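Local coordinates for SusD superfamily protein (Bacteroides thetaiotaomicron VPI-5482, PDB 3HDX) that probably binds polysaccharide at the outer membrane, as a SusD-family protein of carbohydrate metabolism, at residues Leu41-Leu54 with Val57-Leu69. Numbering follows the deposited sequence. Where two conformers were deposited one is given.
Sequences LRKGDFTVYKRSDL and VSDNELNKPYDLL. With EDO (1,2-ethanediol), chain H.
L41, at the end of helix 34-41, lays CD2 across V57 at about a right angle, 3.8 Å from V57 CB, while L41 O receives a CA-H...O contact from S58 CA. Here the short helix 52-58 of the SusD-family fold closes in a Schellman motif at N60, between the loop that leads into it and the turn that leads on to helix 67-73. R42 runs extended from CG to NE and grips N60 side-on: NE and NH2 both reach OD1 at 2.8 Å, from the same face of the amide, whose plane is turned 37° from the guanidinium. L62 CD1 lies over one guanidinium face, toward its rim, 3.5 Å from NH2, and N60 ND2 bonds on to the G455 carbonyl. The backbone N of K43 donates to S58 O at 2.9 Å; the K43 side chain, bent at chi2 and chi3, curls back so that CD touches the same oxygen and NZ meets D59 O through a water. Two further waters link S58 OG to the carbonyls of G44 and F46, beside a 1,2-ethanediol probably left from crystallisation. R51 forms a side-on salt bridge with D53, NE to OD1 and NH2 to OD2, the latter at 2.9 Å. S52 C and D53 CA lie over one face of the Y66 ring, D53 CA making a CH-pi contact 4.0 Å from the centroid; S52 CB comes within 3.4 Å of OH. D53 CG stands between its own N and carbonyl carbon (chi1 60°), with OD2 reaching to 3.7 Å from L68 CB and bridged by a water to L68 N, in the first turn of helix 67-73. Continuing the helix, D53 O and L54 O accept from V57 N and S58 N. L54 CD2 meets L68 CD2.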
loop_
_atom_site.group_PDB
_atom_site.type_symbol
_atom_site.label_atom_id
_atom_site.label_comp_id
_atom_site.label_asym_id
_atom_site.label_seq_id
_atom_site.Cartn_x
_atom_site.Cartn_y
_atom_site.Cartn_z
ATOM N N LEU A 41 8.584 -1.387 8.786
ATOM C CA LEU A 41 9.798 -1.515 9.616
ATOM C C LEU A 41 10.314 -0.196 10.163
ATOM O O LEU A 41 10.748 -0.122 11.329
ATOM C CB LEU A 41 10.877 -2.284 8.842
ATOM C CG LEU A 41 12.194 -2.624 9.578
ATOM C CD1 LEU A 41 11.923 -3.507 10.801
ATOM C CD2 LEU A 41 13.116 -3.331 8.568
ATOM N N ARG A 42 10.297 0.831 9.322
ATOM C CA ARG A 42 10.816 2.175 9.628
ATOM C C ARG A 42 10.044 2.815 10.784
ATOM O O ARG A 42 8.863 3.127 10.664
ATOM C CB ARG A 42 10.767 3.032 8.377
ATOM C CG ARG A 42 11.510 4.309 8.472
ATOM C CD ARG A 42 11.423 5.058 7.191
ATOM N NE ARG A 42 12.239 6.263 7.219
ATOM C CZ ARG A 42 12.150 7.237 6.316
ATOM N NH1 ARG A 42 11.321 7.120 5.261
ATOM N NH2 ARG A 42 12.901 8.323 6.463
ATOM N N LYS A 43 10.736 2.999 11.909
ATOM C CA LYS A 43 10.148 3.479 13.164
ATOM C C LYS A 43 8.867 2.705 13.548
ATOM O O LYS A 43 7.965 3.229 14.210
ATOM C CB LYS A 43 9.916 4.991 13.130
ATOM C CG LYS A 43 11.171 5.832 12.924
ATOM C CD LYS A 43 12.230 5.628 14.013
ATOM C CE LYS A 43 11.736 5.993 15.400
ATOM N NZ LYS A 43 12.738 5.708 16.480
ATOM N N GLY A 44 8.866 1.410 13.205
ATOM C CA GLY A 44 7.714 0.581 13.389
ATOM C C GLY A 44 7.679 -0.147 14.701
ATOM O O GLY A 44 8.435 0.159 15.630
ATOM N N ASP A 45 6.788 -1.142 14.740
ATOM C CA ASP A 45 6.544 -1.953 15.948
ATOM C C ASP A 45 7.263 -3.256 15.946
ATOM O O ASP A 45 7.099 -4.021 16.900
ATOM C CB ASP A 45 5.046 -2.174 16.105
ATOM C CG ASP A 45 4.309 -0.850 16.346
ATOM O OD1 ASP A 45 4.848 -0.045 17.126
ATOM O OD2 ASP A 45 3.222 -0.645 15.771
ATOM N N PHE A 46 8.071 -3.500 14.902
ATOM C CA PHE A 46 8.847 -4.738 14.783
ATOM C C PHE A 46 10.226 -4.609 15.423
ATOM O O PHE A 46 11.009 -3.708 15.125
ATOM C CB PHE A 46 8.965 -5.191 13.335
ATOM C CG PHE A 46 7.704 -5.708 12.750
ATOM C CD1 PHE A 46 6.817 -4.864 12.122
ATOM C CD2 PHE A 46 7.391 -7.067 12.813
ATOM C CE1 PHE A 46 5.635 -5.329 11.580
ATOM C CE2 PHE A 46 6.217 -7.534 12.268
ATOM C CZ PHE A 46 5.330 -6.652 11.634
ATOM N N THR A 47 10.498 -5.567 16.286
ATOM C CA THR A 47 11.811 -5.775 16.864
ATOM C C THR A 47 12.597 -6.591 15.830
ATOM O O THR A 47 12.042 -7.478 15.163
ATOM C CB THR A 47 11.706 -6.548 18.197
ATOM O OG1 THR A 47 11.052 -5.715 19.142
ATOM C CG2 THR A 47 13.086 -6.922 18.746
ATOM N N VAL A 48 13.885 -6.279 15.681
ATOM C CA VAL A 48 14.767 -6.989 14.757
ATOM C C VAL A 48 15.550 -8.027 15.557
ATOM O O VAL A 48 16.193 -7.682 16.545
ATOM C CB VAL A 48 15.739 -6.030 14.009
ATOM C CG1 VAL A 48 16.712 -6.831 13.073
ATOM C CG2 VAL A 48 14.950 -4.978 13.225
ATOM N N TYR A 49 15.524 -9.293 15.093
ATOM C CA TYR A 49 16.187 -10.382 15.801
ATOM C C TYR A 49 17.703 -10.241 15.819
ATOM O O TYR A 49 18.322 -10.293 16.898
ATOM C CB TYR A 49 15.802 -11.714 15.177
ATOM C CG TYR A 49 16.198 -12.913 16.008
ATOM C CD1 TYR A 49 15.400 -13.328 17.055
ATOM C CD2 TYR A 49 17.345 -13.618 15.722
ATOM C CE1 TYR A 49 15.751 -14.448 17.844
ATOM C CE2 TYR A 49 17.723 -14.753 16.504
ATOM C CZ TYR A 49 16.928 -15.135 17.562
ATOM O OH TYR A 49 17.269 -16.249 18.324
ATOM N N LYS A 50 18.286 -10.050 14.631
ATOM C CA LYS A 50 19.747 -9.955 14.520
ATOM C C LYS A 50 20.331 -9.054 13.469
ATOM O O LYS A 50 21.458 -8.632 13.636
ATOM C CB LYS A 50 20.364 -11.380 14.367
ATOM C CG LYS A 50 20.153 -12.127 13.074
ATOM C CD LYS A 50 20.970 -13.490 13.044
ATOM N N ARG A 51 19.605 -8.775 12.380
ATOM C CA ARG A 51 20.210 -8.055 11.256
ATOM C C ARG A 51 20.430 -6.570 11.504
ATOM O O ARG A 51 19.480 -5.827 11.715
ATOM C CB ARG A 51 19.411 -8.275 9.983
ATOM C CG ARG A 51 19.570 -9.644 9.420
ATOM C CD ARG A 51 18.762 -9.923 8.211
ATOM N NE ARG A 51 18.934 -8.958 7.125
ATOM C CZ ARG A 51 18.275 -9.016 5.954
ATOM N NH1 ARG A 51 17.422 -10.009 5.669
ATOM N NH2 ARG A 51 18.473 -8.056 5.043
ATOM N N SER A 52 21.679 -6.119 11.374
ATOM C CA SER A 52 21.985 -4.700 11.576
ATOM C C SER A 52 21.398 -3.835 10.447
ATOM O O SER A 52 21.051 -2.684 10.683
ATOM C CB SER A 52 23.500 -4.442 11.738
ATOM O OG SER A 52 24.027 -5.138 12.865
ATOM N N ASP A 53 21.279 -4.391 9.236
ATOM C CA ASP A 53 20.707 -3.636 8.092
ATOM C C ASP A 53 19.223 -3.321 8.324
ATOM O O ASP A 53 18.795 -2.182 8.227
ATOM C CB ASP A 53 21.019 -4.259 6.707
ATOM C CG ASP A 53 20.513 -5.663 6.519
ATOM O OD1 ASP A 53 19.944 -6.286 7.441
ATOM O OD2 ASP A 53 20.614 -6.190 5.388
ATOM N N LEU A 54 18.478 -4.333 8.740
ATOM C CA LEU A 54 17.044 -4.138 9.111
ATOM C C LEU A 54 16.941 -3.206 10.313
ATOM O O LEU A 54 16.082 -2.342 10.352
ATOM C CB LEU A 54 16.395 -5.487 9.396
ATOM C CG LEU A 54 16.304 -6.518 8.269
ATOM C CD1 LEU A 54 15.612 -7.799 8.737
ATOM C CD2 LEU A 54 15.567 -5.961 7.037
ATOM N N VAL A 57 17.118 0.402 9.170
ATOM C CA VAL A 57 15.822 0.877 8.657
ATOM C C VAL A 57 14.907 1.260 9.835
ATOM O O VAL A 57 14.314 2.350 9.874
ATOM C CB VAL A 57 15.129 -0.170 7.789
ATOM C CG1 VAL A 57 13.735 0.321 7.346
ATOM C CG2 VAL A 57 16.029 -0.575 6.579
ATOM N N SER A 58 14.772 0.345 10.791
ATOM C CA SER A 58 13.926 0.561 11.942
ATOM C C SER A 58 14.282 1.846 12.703
ATOM O O SER A 58 13.394 2.603 13.125
ATOM C CB SER A 58 13.946 -0.668 12.853
ATOM O OG SER A 58 13.122 -0.471 13.989
ATOM N N ASP A 59 15.582 2.116 12.829
ATOM C CA ASP A 59 16.058 3.328 13.484
ATOM C C ASP A 59 16.074 4.577 12.635
ATOM O O ASP A 59 16.430 5.636 13.147
ATOM C CB ASP A 59 17.505 3.111 13.970
ATOM C CG ASP A 59 17.645 2.053 15.058
ATOM O OD1 ASP A 59 16.687 1.771 15.799
ATOM O OD2 ASP A 59 18.801 1.565 15.211
ATOM N N ASN A 60 15.665 4.501 11.364
ATOM C CA ASN A 60 15.760 5.644 10.444
ATOM C C ASN A 60 17.210 6.120 10.205
ATOM O O ASN A 60 17.430 7.314 9.957
ATOM C CB ASN A 60 14.870 6.826 10.869
ATOM C CG ASN A 60 14.620 7.806 9.719
ATOM O OD1 ASN A 60 14.463 7.366 8.587
ATOM N ND2 ASN A 60 14.653 9.133 9.996
ATOM N N GLU A 61 18.170 5.176 10.264
ATOM C CA GLU A 61 19.594 5.455 10.019
ATOM C C GLU A 61 19.865 5.025 8.582
ATOM O O GLU A 61 20.616 4.081 8.316
ATOM C CB GLU A 61 20.467 4.682 11.011
ATOM C CG GLU A 61 20.355 5.168 12.430
ATOM C CD GLU A 61 21.104 6.475 12.663
ATOM O OE1 GLU A 61 21.792 6.932 11.719
ATOM O OE2 GLU A 61 21.004 7.021 13.791
ATOM N N LEU A 62 19.238 5.756 7.639
ATOM C CA LEU A 62 19.230 5.341 6.239
ATOM C C LEU A 62 20.500 5.597 5.416
ATOM O O LEU A 62 20.581 5.150 4.274
ATOM C CB LEU A 62 17.995 5.928 5.539
ATOM C CG LEU A 62 16.630 5.722 6.207
ATOM C CD1 LEU A 62 15.545 6.291 5.276
ATOM C CD2 LEU A 62 16.358 4.255 6.565
ATOM N N ASN A 63 21.438 6.308 6.044
ATOM C CA ASN A 63 22.781 6.555 5.466
ATOM C C ASN A 63 23.834 5.558 5.920
ATOM O O ASN A 63 25.022 5.661 5.498
ATOM C CB ASN A 63 23.272 7.976 5.770
ATOM C CG ASN A 63 23.057 8.902 4.642
ATOM O OD1 ASN A 63 22.566 8.518 3.575
ATOM N ND2 ASN A 63 23.424 10.152 4.859
ATOM N N LYS A 64 23.457 4.563 6.727
ATOM C CA LYS A 64 24.427 3.543 7.150
ATOM C C LYS A 64 24.858 2.699 5.951
ATOM O O LYS A 64 24.079 2.508 5.011
ATOM C CB LYS A 64 23.924 2.718 8.349
ATOM C CG LYS A 64 23.992 3.525 9.660
ATOM C CD LYS A 64 23.697 2.663 10.861
ATOM C CE LYS A 64 24.006 3.393 12.167
ATOM N NZ LYS A 64 23.559 2.681 13.430
ATOM N N PRO A 65 26.119 2.206 5.961
ATOM C CA PRO A 65 26.687 1.505 4.791
ATOM C C PRO A 65 26.242 0.047 4.603
ATOM O O PRO A 65 27.063 -0.899 4.715
ATOM C CB PRO A 65 28.216 1.605 5.070
ATOM C CG PRO A 65 28.300 1.424 6.552
ATOM C CD PRO A 65 27.105 2.270 7.073
ATOM N N TYR A 66 24.938 -0.143 4.354
ATOM C CA TYR A 66 24.350 -1.459 4.136
ATOM C C TYR A 66 23.799 -1.522 2.734
ATOM O O TYR A 66 23.097 -0.602 2.292
ATOM C CB TYR A 66 23.266 -1.798 5.182
ATOM C CG TYR A 66 23.799 -1.845 6.581
ATOM C CD1 TYR A 66 24.675 -2.873 6.982
ATOM C CD2 TYR A 66 23.471 -0.864 7.505
ATOM C CE1 TYR A 66 25.179 -2.897 8.271
ATOM C CE2 TYR A 66 23.965 -0.898 8.813
ATOM C CZ TYR A 66 24.824 -1.899 9.179
ATOM O OH TYR A 66 25.317 -1.916 10.464
ATOM N N ASP A 67 24.112 -2.608 2.040
ATOM C CA ASP A 67 23.669 -2.823 0.666
ATOM C C ASP A 67 22.119 -2.767 0.523
ATOM O O ASP A 67 21.600 -2.232 -0.443
ATOM C CB ASP A 67 24.193 -4.166 0.150
ATOM C CG ASP A 67 24.143 -4.292 -1.374
ATOM O OD1 ASP A 67 24.486 -3.336 -2.079
ATOM O OD2 ASP A 67 23.809 -5.396 -1.846
ATOM N N LEU A 68 21.402 -3.305 1.510
ATOM C CA LEU A 68 19.937 -3.280 1.488
ATOM C C LEU A 68 19.436 -1.861 1.327
ATOM O O LEU A 68 18.517 -1.618 0.541
ATOM C CB LEU A 68 19.340 -3.858 2.778
ATOM C CG LEU A 68 17.801 -3.764 2.924
ATOM C CD1 LEU A 68 17.101 -4.514 1.787
ATOM C CD2 LEU A 68 17.372 -4.339 4.313
ATOM N N LEU A 69 20.003 -0.964 2.128
ATOM C CA LEU A 69 19.598 0.436 2.117
ATOM C C LEU A 69 19.873 1.078 0.762
ATOM O O LEU A 69 19.004 1.816 0.211
ATOM C CB LEU A 69 20.271 1.240 3.234
ATOM C CG LEU A 69 19.930 0.886 4.685
ATOM C CD1 LEU A 69 20.784 1.678 5.672
ATOM C CD2 LEU A 69 18.510 1.024 4.985
HETATM C C1 EDO H . 9.983 -2.017 18.572
HETATM O O1 EDO H . 9.294 -0.808 18.259
HETATM C C2 EDO H . 11.346 -1.644 19.125
HETATM O O2 EDO H . 12.072 -0.982 18.076
HETATM O O HOH W 1 15.596 6.490 15.691
HETATM O O HOH W 2 14.261 2.811 16.919
HETATM O O HOH W 3 11.228 0.884 15.384
HETATM O O HOH W 4 13.406 -2.211 15.956
HETATM O O HOH W 5 22.419 -5.054 3.634
#